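PDB 3D4I: Sts-2 protein from Mus musculus, which acts as an acid-dependent phosphatase through its histidine-phosphatase domain, the part described here, and interferes with CBL-mediated down-regulation of receptor tyrosine kinases. Local coordinates for residues 32-37 against 56-61; 50-55 against 96-101; 62-67 against 139-144; 76-81 against 232-237; 106-111 against 117-122. One frame throughout, in Å; residues are numbered along the deposited sequence. Where two conformers were deposited one is given.

Contact 1: 32-37 against 56-61; sequences QCTTAD and NGIKDF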
# COMPACT_ATOMS: atom_id res chain seq x y z
N GLN A 32 -7.31 16.64 -12.73
CA GLN A 32 -6.98 16.88 -11.31
C GLN A 32 -5.51 17.16 -11.06
O GLN A 32 -5.16 17.91 -10.15
CB GLN A 32 -7.42 15.68 -10.43
CG GLN A 32 -8.94 15.44 -10.46
CD GLN A 32 -9.34 14.14 -9.79
OE1 GLN A 32 -8.78 13.76 -8.77
NE2 GLN A 32 -10.32 13.47 -10.35
N CYS A 33 -4.64 16.53 -11.85
CA CYS A 33 -3.21 16.55 -11.57
C CYS A 33 -2.40 17.34 -12.59
O CYS A 33 -1.19 17.18 -12.67
CB CYS A 33 -2.67 15.10 -11.42
SG CYS A 33 -2.65 14.09 -12.92
N THR A 34 -3.10 18.22 -13.33
CA THR A 34 -2.49 19.09 -14.36
C THR A 34 -2.63 20.53 -13.89
O THR A 34 -3.74 21.00 -13.62
CB THR A 34 -3.21 18.90 -15.74
OG1 THR A 34 -3.13 17.53 -16.15
CG2 THR A 34 -2.59 19.77 -16.83
N THR A 35 -1.51 21.24 -13.77
CA THR A 35 -1.54 22.63 -13.31
C THR A 35 -2.07 23.53 -14.42
O THR A 35 -2.16 23.12 -15.57
CB THR A 35 -0.14 23.14 -12.89
OG1 THR A 35 0.69 23.25 -14.05
CG2 THR A 35 0.51 22.21 -11.90
N ALA A 36 -2.38 24.78 -14.07
CA ALA A 36 -2.85 25.75 -15.08
C ALA A 36 -1.87 25.90 -16.26
O ALA A 36 -2.29 26.18 -17.40
CB ALA A 36 -3.15 27.12 -14.43
N ASP A 37 -0.58 25.68 -16.00
CA ASP A 37 0.46 25.73 -17.04
C ASP A 37 0.80 24.37 -17.67
O ASP A 37 1.81 24.23 -18.38
CB ASP A 37 1.72 26.44 -16.51
CG ASP A 37 2.20 25.89 -15.17
OD1 ASP A 37 1.42 25.90 -14.19
OD2 ASP A 37 3.39 25.46 -15.10
N ASN A 56 4.10 13.49 -26.96
CA ASN A 56 2.92 14.37 -26.93
C ASN A 56 2.58 14.91 -25.53
O ASN A 56 1.42 15.26 -25.25
CB ASN A 56 1.68 13.71 -27.60
CG ASN A 56 2.04 12.75 -28.75
OD1 ASN A 56 1.33 11.77 -28.99
ND2 ASN A 56 3.14 13.03 -29.46
N GLY A 57 3.58 14.96 -24.65
CA GLY A 57 3.41 15.47 -23.29
C GLY A 57 2.48 14.65 -22.41
O GLY A 57 2.26 13.46 -22.65
N ILE A 58 1.93 15.32 -21.40
CA ILE A 58 1.04 14.73 -20.38
C ILE A 58 -0.28 14.15 -20.93
O ILE A 58 -0.87 13.26 -20.32
CB ILE A 58 0.74 15.81 -19.27
CG1 ILE A 58 0.35 15.17 -17.94
CG2 ILE A 58 -0.29 16.84 -19.76
CD1 ILE A 58 0.20 16.19 -16.81
N LYS A 59 -0.73 14.67 -22.07
CA LYS A 59 -2.06 14.34 -22.60
C LYS A 59 -2.28 12.88 -23.02
O LYS A 59 -3.41 12.42 -23.07
CB LYS A 59 -2.45 15.28 -23.75
CG LYS A 59 -3.47 16.35 -23.37
CD LYS A 59 -4.03 17.06 -24.61
CE LYS A 59 -5.53 17.33 -24.51
NZ LYS A 59 -6.34 16.08 -24.72
N ASP A 60 -1.20 12.15 -23.32
CA ASP A 60 -1.32 10.76 -23.76
C ASP A 60 -1.65 9.76 -22.64
O ASP A 60 -2.06 8.63 -22.91
CB ASP A 60 -0.05 10.33 -24.51
CG ASP A 60 0.07 10.96 -25.89
OD1 ASP A 60 -0.88 11.62 -26.36
OD2 ASP A 60 1.15 10.80 -26.50
N PHE A 61 -1.48 10.19 -21.39
CA PHE A 61 -1.85 9.37 -20.24
C PHE A 61 -3.36 9.20 -20.09
O PHE A 61 -3.82 8.30 -19.39
CB PHE A 61 -1.25 9.95 -18.97
CG PHE A 61 0.24 9.85 -18.90
CD1 PHE A 61 0.87 8.67 -18.47
CD2 PHE A 61 1.04 10.94 -19.25
CE1 PHE A 61 2.25 8.59 -18.41
CE2 PHE A 61 2.44 10.86 -19.18
CZ PHE A 61 3.04 9.70 -18.76

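Contact 2: 50-55 against 96-101; sequences SLPRRS and PALRCV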
# COMPACT_ATOMS: atom_id res chain seq x y z
N SER A 50 5.91 10.94 -9.93
CA SER A 50 6.16 11.44 -11.27
C SER A 50 5.47 10.58 -12.32
O SER A 50 5.05 9.46 -12.03
CB SER A 50 7.67 11.47 -11.56
OG SER A 50 8.17 10.16 -11.71
N LEU A 51 5.33 11.15 -13.51
CA LEU A 51 4.94 10.42 -14.71
C LEU A 51 6.16 10.27 -15.64
O LEU A 51 7.02 11.17 -15.69
CB LEU A 51 3.82 11.13 -15.46
CG LEU A 51 2.51 11.41 -14.71
CD1 LEU A 51 1.51 12.16 -15.61
CD2 LEU A 51 1.91 10.11 -14.20
N PRO A 52 6.24 9.13 -16.36
CA PRO A 52 7.29 8.88 -17.35
C PRO A 52 7.33 9.94 -18.43
O PRO A 52 6.28 10.43 -18.83
CB PRO A 52 6.88 7.55 -17.99
CG PRO A 52 6.00 6.89 -17.03
CD PRO A 52 5.32 7.97 -16.24
N ARG A 53 8.53 10.28 -18.90
CA ARG A 53 8.69 11.12 -20.09
C ARG A 53 7.97 10.46 -21.25
O ARG A 53 8.15 9.26 -21.50
CB ARG A 53 10.17 11.34 -20.44
CG ARG A 53 10.77 12.62 -19.87
CD ARG A 53 10.57 13.82 -20.81
NE ARG A 53 10.98 15.09 -20.21
CZ ARG A 53 10.24 15.79 -19.34
NH1 ARG A 53 9.05 15.34 -18.95
NH2 ARG A 53 10.69 16.94 -18.86
N ARG A 54 7.13 11.23 -21.93
CA ARG A 54 6.20 10.67 -22.90
C ARG A 54 6.21 11.49 -24.18
O ARG A 54 6.65 12.65 -24.20
CB ARG A 54 4.78 10.60 -22.29
CG ARG A 54 3.79 9.70 -23.05
CD ARG A 54 2.77 9.01 -22.12
NE ARG A 54 1.90 8.08 -22.85
CZ ARG A 54 1.19 7.08 -22.31
NH1 ARG A 54 1.21 6.82 -21.01
NH2 ARG A 54 0.45 6.32 -23.10
N SER A 55 5.77 10.85 -25.26
CA SER A 55 5.49 11.56 -26.50
C SER A 55 4.18 12.32 -26.32
O SER A 55 3.28 11.86 -25.60
CB SER A 55 5.40 10.60 -27.69
OG SER A 55 4.84 9.35 -27.30
N PRO A 96 1.32 -4.10 -22.98
CA PRO A 96 1.91 -2.78 -23.27
C PRO A 96 1.33 -1.58 -22.44
O PRO A 96 1.93 -0.48 -22.44
CB PRO A 96 1.64 -2.59 -24.77
CG PRO A 96 0.39 -3.42 -25.04
CD PRO A 96 0.61 -4.65 -24.15
N ALA A 97 0.20 -1.79 -21.76
CA ALA A 97 -0.37 -0.78 -20.87
C ALA A 97 0.63 -0.36 -19.80
O ALA A 97 1.33 -1.20 -19.21
CB ALA A 97 -1.67 -1.27 -20.24
N LEU A 98 0.72 0.94 -19.54
CA LEU A 98 1.67 1.45 -18.56
C LEU A 98 1.54 0.74 -17.22
O LEU A 98 2.53 0.34 -16.64
CB LEU A 98 1.47 2.97 -18.36
CG LEU A 98 2.40 3.68 -17.37
CD1 LEU A 98 3.87 3.48 -17.73
CD2 LEU A 98 2.04 5.18 -17.32
N ARG A 99 0.30 0.63 -16.74
CA ARG A 99 0.01 0.01 -15.44
C ARG A 99 0.58 -1.41 -15.33
O ARG A 99 1.05 -1.80 -14.27
CB ARG A 99 -1.51 0.05 -15.15
CG ARG A 99 -2.38 -0.73 -16.16
CD ARG A 99 -3.80 -0.28 -15.99
NE ARG A 99 -4.77 -0.93 -16.87
CZ ARG A 99 -5.14 -0.51 -18.08
NH1 ARG A 99 -4.56 0.55 -18.66
NH2 ARG A 99 -6.08 -1.18 -18.72
N CYS A 100 0.58 -2.14 -16.46
CA CYS A 100 1.12 -3.50 -16.51
C CYS A 100 2.63 -3.51 -16.56
O CYS A 100 3.26 -4.24 -15.79
CB CYS A 100 0.55 -4.29 -17.69
SG CYS A 100 -1.23 -4.46 -17.64
N VAL A 101 3.23 -2.72 -17.44
CA VAL A 101 4.71 -2.61 -17.45
C VAL A 101 5.26 -2.10 -16.08
O VAL A 101 6.31 -2.59 -15.61
CB VAL A 101 5.27 -1.76 -18.66
CG1 VAL A 101 6.77 -1.73 -18.64
CG2 VAL A 101 4.83 -2.34 -20.00

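Contact 3: 62-67 against 139-144; sequences ENDPPL and TFLTLE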
# COMPACT_ATOMS: atom_id res chain seq x y z
N GLU A 62 -4.11 10.08 -20.76
CA GLU A 62 -5.58 10.05 -20.82
C GLU A 62 -6.10 8.60 -20.75
O GLU A 62 -6.83 8.25 -19.83
CB GLU A 62 -6.06 10.79 -22.10
CG GLU A 62 -7.50 10.49 -22.54
CD GLU A 62 -7.90 11.18 -23.84
OE1 GLU A 62 -7.07 11.29 -24.78
OE2 GLU A 62 -9.07 11.60 -23.94
N ASN A 63 -5.67 7.77 -21.69
CA ASN A 63 -6.18 6.39 -21.84
C ASN A 63 -5.24 5.29 -21.37
O ASN A 63 -5.49 4.10 -21.61
CB ASN A 63 -6.55 6.13 -23.31
CG ASN A 63 -7.71 6.98 -23.78
OD1 ASN A 63 -8.69 7.19 -23.05
ND2 ASN A 63 -7.60 7.49 -25.00
N ASP A 64 -4.15 5.70 -20.72
CA ASP A 64 -3.07 4.78 -20.37
C ASP A 64 -2.55 5.21 -19.01
O ASP A 64 -1.42 5.65 -18.88
CB ASP A 64 -1.97 4.81 -21.44
CG ASP A 64 -0.88 3.75 -21.21
OD1 ASP A 64 -1.17 2.64 -20.69
OD2 ASP A 64 0.27 4.04 -21.57
N PRO A 65 -3.40 5.10 -17.98
CA PRO A 65 -3.05 5.67 -16.67
C PRO A 65 -1.98 4.88 -15.90
O PRO A 65 -1.87 3.65 -16.09
CB PRO A 65 -4.39 5.70 -15.94
CG PRO A 65 -5.13 4.50 -16.53
CD PRO A 65 -4.74 4.49 -17.98
N PRO A 66 -1.20 5.57 -15.05
CA PRO A 66 -0.19 4.91 -14.25
C PRO A 66 -0.76 4.22 -13.02
O PRO A 66 -1.93 4.40 -12.68
CB PRO A 66 0.70 6.08 -13.81
CG PRO A 66 -0.26 7.22 -13.66
CD PRO A 66 -1.19 7.03 -14.84
N LEU A 67 0.08 3.43 -12.36
CA LEU A 67 -0.29 2.89 -11.07
C LEU A 67 -0.40 4.04 -10.09
O LEU A 67 0.36 4.99 -10.18
CB LEU A 67 0.83 1.96 -10.58
CG LEU A 67 0.98 0.64 -11.31
CD1 LEU A 67 2.14 -0.14 -10.70
CD2 LEU A 67 -0.29 -0.13 -11.24
N THR A 139 -1.27 5.05 -28.51
CA THR A 139 -0.81 5.86 -27.40
C THR A 139 -0.03 5.09 -26.31
O THR A 139 0.31 5.66 -25.28
CB THR A 139 -1.98 6.75 -26.85
OG1 THR A 139 -1.49 8.06 -26.56
CG2 THR A 139 -2.68 6.13 -25.62
N PHE A 140 0.29 3.82 -26.55
CA PHE A 140 1.23 3.12 -25.67
C PHE A 140 2.58 3.86 -25.70
O PHE A 140 2.97 4.45 -26.72
CB PHE A 140 1.48 1.67 -26.10
CG PHE A 140 0.24 0.80 -26.11
CD1 PHE A 140 -0.67 0.83 -25.06
CD2 PHE A 140 0.02 -0.09 -27.17
CE1 PHE A 140 -1.80 0.03 -25.09
CE2 PHE A 140 -1.10 -0.92 -27.20
CZ PHE A 140 -2.02 -0.86 -26.16
N LEU A 141 3.29 3.83 -24.58
CA LEU A 141 4.70 4.19 -24.59
C LEU A 141 5.45 3.25 -25.52
O LEU A 141 5.20 2.04 -25.53
CB LEU A 141 5.29 4.12 -23.18
CG LEU A 141 5.15 5.28 -22.20
CD1 LEU A 141 3.86 5.17 -21.42
CD2 LEU A 141 6.33 5.24 -21.24
N THR A 142 6.35 3.81 -26.33
CA THR A 142 7.19 3.01 -27.20
C THR A 142 8.22 2.34 -26.31
O THR A 142 8.44 2.78 -25.18
CB THR A 142 7.93 3.88 -28.26
OG1 THR A 142 8.52 5.00 -27.60
CG2 THR A 142 6.97 4.39 -29.32
N LEU A 143 8.86 1.29 -26.82
CA LEU A 143 9.93 0.62 -26.08
C LEU A 143 11.10 1.54 -25.74
O LEU A 143 11.72 1.42 -24.66
CB LEU A 143 10.41 -0.62 -26.86
CG LEU A 143 9.33 -1.63 -27.24
CD1 LEU A 143 9.89 -2.81 -28.02
CD2 LEU A 143 8.58 -2.14 -26.02
N GLU A 144 11.38 2.49 -26.63
CA GLU A 144 12.43 3.48 -26.41
C GLU A 144 12.08 4.42 -25.26
O GLU A 144 12.91 4.68 -24.39
CB GLU A 144 12.74 4.27 -27.71
CG GLU A 144 13.39 3.41 -28.79
CD GLU A 144 14.28 4.20 -29.75
OE1 GLU A 144 13.96 5.38 -30.05
OE2 GLU A 144 15.31 3.62 -30.20
O HOH W 1 2.00 2.28 -22.43

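Contact 4: 76-81 against 232-237; sequences RLAGEA and PSLGMC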
# COMPACT_ATOMS: atom_id res chain seq x y z
N ARG A 76 5.10 -4.08 -5.35
CA ARG A 76 6.32 -4.34 -4.58
C ARG A 76 6.13 -5.40 -3.50
O ARG A 76 7.03 -6.24 -3.26
CB ARG A 76 6.88 -3.02 -4.00
CG ARG A 76 7.41 -1.99 -5.04
CD ARG A 76 8.07 -0.77 -4.33
NE ARG A 76 8.79 0.13 -5.25
CZ ARG A 76 8.92 1.46 -5.10
NH1 ARG A 76 8.35 2.11 -4.09
NH2 ARG A 76 9.63 2.15 -6.00
N LEU A 77 4.98 -5.37 -2.82
CA LEU A 77 4.68 -6.36 -1.77
C LEU A 77 4.61 -7.78 -2.34
O LEU A 77 5.17 -8.73 -1.77
CB LEU A 77 3.36 -6.01 -1.06
CG LEU A 77 3.09 -6.68 0.30
CD1 LEU A 77 4.04 -6.10 1.37
CD2 LEU A 77 1.65 -6.46 0.67
N ALA A 78 3.91 -7.92 -3.46
CA ALA A 78 3.91 -9.18 -4.23
C ALA A 78 5.31 -9.65 -4.67
O ALA A 78 5.63 -10.83 -4.53
CB ALA A 78 2.99 -9.04 -5.45
N GLY A 79 6.13 -8.76 -5.22
CA GLY A 79 7.50 -9.09 -5.62
C GLY A 79 8.35 -9.58 -4.44
O GLY A 79 9.08 -10.57 -4.54
N GLU A 80 8.25 -8.87 -3.32
CA GLU A 80 8.90 -9.26 -2.07
C GLU A 80 8.45 -10.64 -1.57
O GLU A 80 9.29 -11.46 -1.14
CB GLU A 80 8.68 -8.19 -1.00
CG GLU A 80 9.37 -8.52 0.34
CD GLU A 80 8.92 -7.57 1.43
OE1 GLU A 80 7.71 -7.32 1.53
OE2 GLU A 80 9.77 -7.08 2.17
N ALA A 81 7.15 -10.93 -1.65
CA ALA A 81 6.64 -12.26 -1.29
C ALA A 81 7.20 -13.33 -2.23
O ALA A 81 7.59 -14.42 -1.79
CB ALA A 81 5.10 -12.29 -1.29
N PRO A 232 -8.91 -8.93 -7.88
CA PRO A 232 -8.30 -7.76 -7.21
C PRO A 232 -6.96 -7.39 -7.79
O PRO A 232 -6.39 -8.14 -8.56
CB PRO A 232 -8.09 -8.25 -5.78
CG PRO A 232 -7.88 -9.71 -5.90
CD PRO A 232 -8.69 -10.17 -7.10
N SER A 233 -6.44 -6.23 -7.39
CA SER A 233 -5.09 -5.83 -7.79
C SER A 233 -4.09 -6.87 -7.33
O SER A 233 -4.21 -7.42 -6.23
CB SER A 233 -4.75 -4.46 -7.19
OG SER A 233 -5.58 -3.49 -7.80
N LEU A 234 -3.11 -7.16 -8.19
CA LEU A 234 -2.15 -8.23 -7.98
C LEU A 234 -2.79 -9.63 -7.81
O LEU A 234 -2.14 -10.54 -7.33
CB LEU A 234 -1.18 -7.90 -6.81
CG LEU A 234 0.02 -7.01 -7.18
CD1 LEU A 234 0.95 -7.75 -8.13
CD2 LEU A 234 -0.43 -5.73 -7.83
N GLY A 235 -4.06 -9.79 -8.22
CA GLY A 235 -4.70 -11.12 -8.17
C GLY A 235 -3.92 -12.06 -9.08
O GLY A 235 -3.40 -11.63 -10.09
N MET A 236 -3.81 -13.35 -8.70
CA MET A 236 -3.00 -14.29 -9.48
C MET A 236 -3.70 -15.62 -9.80
O MET A 236 -4.51 -16.09 -9.01
CB MET A 236 -1.70 -14.59 -8.73
CG MET A 236 -0.84 -13.39 -8.46
SD MET A 236 0.60 -13.85 -7.50
CE MET A 236 1.44 -12.28 -7.35
N CYS A 237 -3.35 -16.19 -10.97
CA CYS A 237 -3.77 -17.54 -11.40
C CYS A 237 -2.47 -18.24 -11.77
O CYS A 237 -1.70 -17.69 -12.55
CB CYS A 237 -4.63 -17.45 -12.69
SG CYS A 237 -5.28 -19.02 -13.23

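Contact 5: 106-111 against 117-122; sequences HILEEL and LKIRVE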
# COMPACT_ATOMS: atom_id res chain seq x y z
N HIS A 106 8.13 -3.24 -10.84
CA HIS A 106 8.18 -3.22 -9.37
C HIS A 106 8.35 -4.63 -8.77
O HIS A 106 9.13 -4.85 -7.84
CB HIS A 106 6.95 -2.50 -8.81
CG HIS A 106 6.96 -1.02 -9.06
ND1 HIS A 106 7.97 -0.20 -8.62
CD2 HIS A 106 6.07 -0.22 -9.71
CE1 HIS A 106 7.71 1.05 -8.99
NE2 HIS A 106 6.57 1.05 -9.66
N ILE A 107 7.65 -5.61 -9.35
CA ILE A 107 7.86 -7.01 -8.96
C ILE A 107 9.33 -7.43 -9.16
O ILE A 107 9.95 -7.97 -8.23
CB ILE A 107 6.91 -7.96 -9.74
CG1 ILE A 107 5.45 -7.73 -9.33
CG2 ILE A 107 7.30 -9.43 -9.54
CD1 ILE A 107 4.45 -8.46 -10.22
N LEU A 108 9.89 -7.18 -10.35
CA LEU A 108 11.28 -7.52 -10.65
C LEU A 108 12.30 -6.83 -9.74
O LEU A 108 13.31 -7.43 -9.38
CB LEU A 108 11.61 -7.21 -12.10
CG LEU A 108 11.13 -8.21 -13.17
CD1 LEU A 108 11.16 -7.50 -14.51
CD2 LEU A 108 12.03 -9.46 -13.20
N GLU A 109 12.05 -5.56 -9.39
CA GLU A 109 12.94 -4.82 -8.49
C GLU A 109 12.99 -5.48 -7.12
O GLU A 109 14.08 -5.68 -6.55
CB GLU A 109 12.55 -3.35 -8.43
CG GLU A 109 13.13 -2.54 -9.58
CD GLU A 109 12.55 -1.12 -9.69
OE1 GLU A 109 11.82 -0.67 -8.77
OE2 GLU A 109 12.83 -0.46 -10.70
N GLU A 110 11.84 -5.92 -6.62
CA GLU A 110 11.78 -6.59 -5.32
C GLU A 110 12.30 -8.02 -5.36
O GLU A 110 12.75 -8.55 -4.34
CB GLU A 110 10.37 -6.58 -4.76
CG GLU A 110 9.88 -5.20 -4.32
CD GLU A 110 10.68 -4.61 -3.19
OE1 GLU A 110 11.15 -5.36 -2.28
OE2 GLU A 110 10.87 -3.37 -3.23
N LEU A 111 12.23 -8.64 -6.54
CA LEU A 111 12.87 -9.95 -6.76
C LEU A 111 14.39 -9.85 -6.93
O LEU A 111 15.07 -10.86 -6.93
CB LEU A 111 12.32 -10.58 -8.04
CG LEU A 111 11.48 -11.86 -8.19
CD1 LEU A 111 11.49 -12.83 -6.98
CD2 LEU A 111 10.10 -11.59 -8.69
N LEU A 117 16.54 -9.90 -15.89
CA LEU A 117 15.48 -10.22 -16.84
C LEU A 117 14.93 -8.97 -17.50
O LEU A 117 14.61 -8.00 -16.82
CB LEU A 117 14.34 -10.96 -16.13
CG LEU A 117 14.72 -12.21 -15.35
CD1 LEU A 117 13.51 -12.82 -14.63
CD2 LEU A 117 15.35 -13.24 -16.30
N LYS A 118 14.79 -9.02 -18.82
CA LYS A 118 14.13 -7.96 -19.56
C LYS A 118 12.64 -8.23 -19.67
O LYS A 118 12.22 -9.38 -19.89
CB LYS A 118 14.70 -7.80 -20.98
CG LYS A 118 16.20 -7.71 -21.07
CD LYS A 118 16.64 -7.21 -22.44
CE LYS A 118 18.10 -7.53 -22.68
NZ LYS A 118 18.98 -6.90 -21.64
N ILE A 119 11.85 -7.17 -19.56
CA ILE A 119 10.41 -7.27 -19.70
C ILE A 119 10.09 -7.40 -21.16
O ILE A 119 10.46 -6.54 -21.97
CB ILE A 119 9.69 -6.04 -19.11
CG1 ILE A 119 9.93 -5.94 -17.59
CG2 ILE A 119 8.18 -6.08 -19.45
CD1 ILE A 119 9.69 -4.53 -17.01
N ARG A 120 9.39 -8.48 -21.51
CA ARG A 120 8.96 -8.71 -22.87
C ARG A 120 7.57 -8.15 -23.06
O ARG A 120 6.60 -8.70 -22.53
CB ARG A 120 8.99 -10.20 -23.19
CG ARG A 120 10.41 -10.67 -23.42
CD ARG A 120 10.62 -12.09 -22.97
NE ARG A 120 11.92 -12.57 -23.41
CZ ARG A 120 12.36 -13.81 -23.23
NH1 ARG A 120 11.61 -14.70 -22.59
NH2 ARG A 120 13.56 -14.15 -23.69
N VAL A 121 7.47 -7.06 -23.82
CA VAL A 121 6.17 -6.43 -24.01
C VAL A 121 5.41 -7.17 -25.10
O VAL A 121 5.86 -7.27 -26.25
CB VAL A 121 6.27 -4.91 -24.28
CG1 VAL A 121 4.87 -4.29 -24.50
CG2 VAL A 121 6.96 -4.20 -23.14
N GLU A 122 4.26 -7.71 -24.70
CA GLU A 122 3.43 -8.53 -25.57
C GLU A 122 2.04 -7.92 -25.72
O GLU A 122 1.18 -8.13 -24.87
CB GLU A 122 3.33 -9.97 -25.04
CG GLU A 122 2.46 -10.93 -25.92
CD GLU A 122 2.86 -10.91 -27.40
OE1 GLU A 122 3.98 -11.35 -27.69
OE2 GLU A 122 2.07 -10.45 -28.27

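Contact 1: 32-37 against 56-61
The long connection between helix 29-32 and helix 69-85 doubles back on itself where Thr34, just past the end of the first helix, meets Ile58 at the start of a 3-10 turn. The touch is small, burying 93 Å² in all. Thr34 presents its hydroxyl: OG1 lies 3.6 Å from CD1 of Ile58, and the two side chains approach at a slant. Ile58 gets its outer methyl there by stretching out, with CG1 anti to the backbone N (chi1 -156°) and CD1 continuing the line (chi2 173°). The same methyl comes to 4.5 Å from the backbone O of Cys33, the residue at which the chain leaves helical geometry, and Ile58 also rests on Leu30.

The Thr34 hydroxyl has its polar partner one turn back, in the carbonyl O of Leu30. The methyl of Ile58 therefore packs beside a hydroxyl already engaged. Further on, Thr35 OG1 donates to Asp37 OD1 at 2.8 Å, approaching from well above the carboxylate plane, and is also hydrogen-bonded to Lys39 N, which ties up this bend locally. Across the contact, the turn holding Ile58 has a weak bond from Phe61 N to Ile58 O, 3.3 Å, and Phe61 leans on Trp29, bringing the turn back to the same short helix.

With a single methyl set against two oxygens, and the Thr34 hydroxyl bonded back to helix 29-32, the two parts of the connection meet here by van der Waals contact rather than by a polar lock.

Contact 2: 50-55 against 96-101
Arg54 NH2 forms a salt bridge with Asp64 OD2, and the other carboxylate oxygen, OD1, accepts the backbone N of Leu98. NH1 of the same guanidinium faces the leucine side chain: Arg54 NH1 is 4.1 Å from Leu98 CD2, and that methyl sits at the edge of the guanidinium, near its plane. Arg54 gets there with CG anti to the backbone N (chi1 -164°) and a bend at the next bond (chi2 147°). A cation-pi interaction with Phe61 gives the charged group a further neighbour.

Leu98 is used as a fork: its CD2 goes to Arg54, and its CD1 to CG of Pro52, also 4.1 Å away. With CG anti to the backbone N, Leu98 reaches out from the first turn of helix 98-111, whose N-cap position is Ala97. Val101 N bonds to Ala97 O at 3.0 Å in that turn.

In this histidine-phosphatase fold the same helix start borders the presumed phosphate pocket. His17 and Arg20 belong to the family's Arg-His-Gly-x-Arg signature. Arg99, one residue on from Leu98, touches His17 and His202, lies close to Arg20 and forms a salt bridge with Glu132.

Contact 3: 62-67 against 139-144
Asp64 turns its CG anti to the backbone N (chi1 -173°), and Leu141 turns its CG anti to the carbonyl carbon (chi1 -84°), which carries the carboxylate and the leucine tip to one spot. Asp64 OD2 and Leu141 CD1 are 3.8 Å apart there, with the two side chains at about a right angle. Leu141 was modelled in two conformers, so this approach holds for one of them.

A water makes the polar connection. It donates to Asp64 OD2 at 2.6 Å and accepts the backbone N of Leu141 at 2.9 Å, so the carboxylate reaches the 139-144 backbone through a single molecule. The buried carboxylate, also held by Arg54 and helix 98-111, is well supplied with donors, which would probably favour its ionised form.

Around this core the fit is looser. Asp64 OD2 stands 4.0 Å from Thr139 O, two acceptors with no bond between them, and 4.3 Å from Phe140 CA. Asp64 CB and Thr139 CG2 are 4.4 Å apart. Phe140 has its CB directed away from the 62-67 segment, and its ring makes an edge-to-face pair with Phe126. In all, 159 Å² is buried. Behind Asp64 the chain passes through Pro65 and Pro66, which pack against Trp29 and helix 98-111.

Beyond Leu141 the chain enters helix 143-148. Thr142, at the N-cap, caps a helix backbone N with its side chain, and its own N bonds to Glu145 OE1, the reciprocal pattern of a capping box.

Contact 4: 76-81 against 232-237
Ala78, on helix 69-85, drops its methyl onto Leu234, in the turn leading into strand 236-241 of the central sheet; this is helix-on-sheet packing in the alpha/beta core of the phosphatase domain. The closest approach is Ala78 CB to Leu234 CD1 at 3.6 Å, with Leu234 CG at 4.0 Å from the same methyl. Met236 adds a second touch from the strand, its CE 4.1 Å from Ala78 CB, in one of two modelled conformers. All three residues are buried, and all that meets across the segments is apolar.

Met236 reaches so far because its chain runs straight beyond CG, with chi2 177° and chi3 179°, so that the terminal methyl is carried to the helix. It also touches Leu13 and Ile15 of the neighbouring strand 11-16, and Leu234 also touches Ile15, along with Thr103 of helix 98-111.

Farther out, the strand is held antiparallel to 11-16 by backbone bonds of Gly235 with Arg16 and of Cys237 with Val14. The second subunit also reaches this region: Ser233 O is hydrogen-bonded to Asn263 ND2 of that subunit, and Ala81 packs on its Leu45.

Leu234 sits in a type II beta turn from Pro232 to Gly235, which presents it to the helix. It takes the third position with a positive phi of 58°, and the turn closes with Gly235 N donating to Pro232 O at 2.9 Å.

Contact 5: 106-111 against 117-122
The apolar contact comes first, because it is all that passes between the two segments: Leu108 splits its two methyls between Leu117 and Ile119. Its CD2 lies 3.9 Å from Leu117 CD1 and 4.0 Å from Leu117 CB, the leucines crossing at about a right angle. Its CD1 goes the other way, to Ile119 CG1 at 3.7 Å, and meets CD1 of the same isoleucine at 4.2 Å. Leu108 has CG anti to the carbonyl carbon (chi1 -79°), which points the fork out from the helix, and Ile119 sets CG1 in the same sense (chi1 -63°), bringing its longer branch round to the helix. Together the segments bury 137 Å², with Leu108 contributing the biggest share.

Main-chain bonds give each side its shape. In the helix, Leu111 N donates to Ile107 O at 2.9 Å and Glu110 N to His106 O at 3.2 Å. On the other segment, Arg120 pairs through its backbone with Val92 and Ala94, and Ile119 with Asn152 and Asp154.

Polar side chains act away from the leucines. Glu122 OE2 is bonded to the backbone N of Gly124 and of Leu161, and OE1 to Ala160 N and Tyr157 OH, so four groups fix its carboxylate just where strand 119-121 ends.

The contact closes the beta-alpha-beta unit formed by strand 89-94, helix 98-111 and strand 119-121. Leu108 also rests on Val92, and so spans both parallel strands, while on another flank of the helix His106 and Glu110 touch helix 69-85.

Overall arrangement
Contacts 2 and 3 form one cluster, their centres about 4 Å apart, sharing the Arg54-Asp64 salt bridge. Contact 1 borders both, with centres about 14 Å and 13 Å away, and its Asp60 and Phe61 touch Arg54. Contact 2 also touches contact 5, where Pro96 CA meets Val121 CG1 at 3.5 Å, and both use helix 98-111. That helix then lies against helix 69-85, linking contacts 4 and 5, whose centres are about 13 Å apart. Contacts 1 and 4 are farthest apart, about 30 Å between centres. The presumed phosphate pocket is reached from contact 2 through Arg99 and from contact 3 through Pro65, which touches Arg20, while contact 4 adjoins the second subunit.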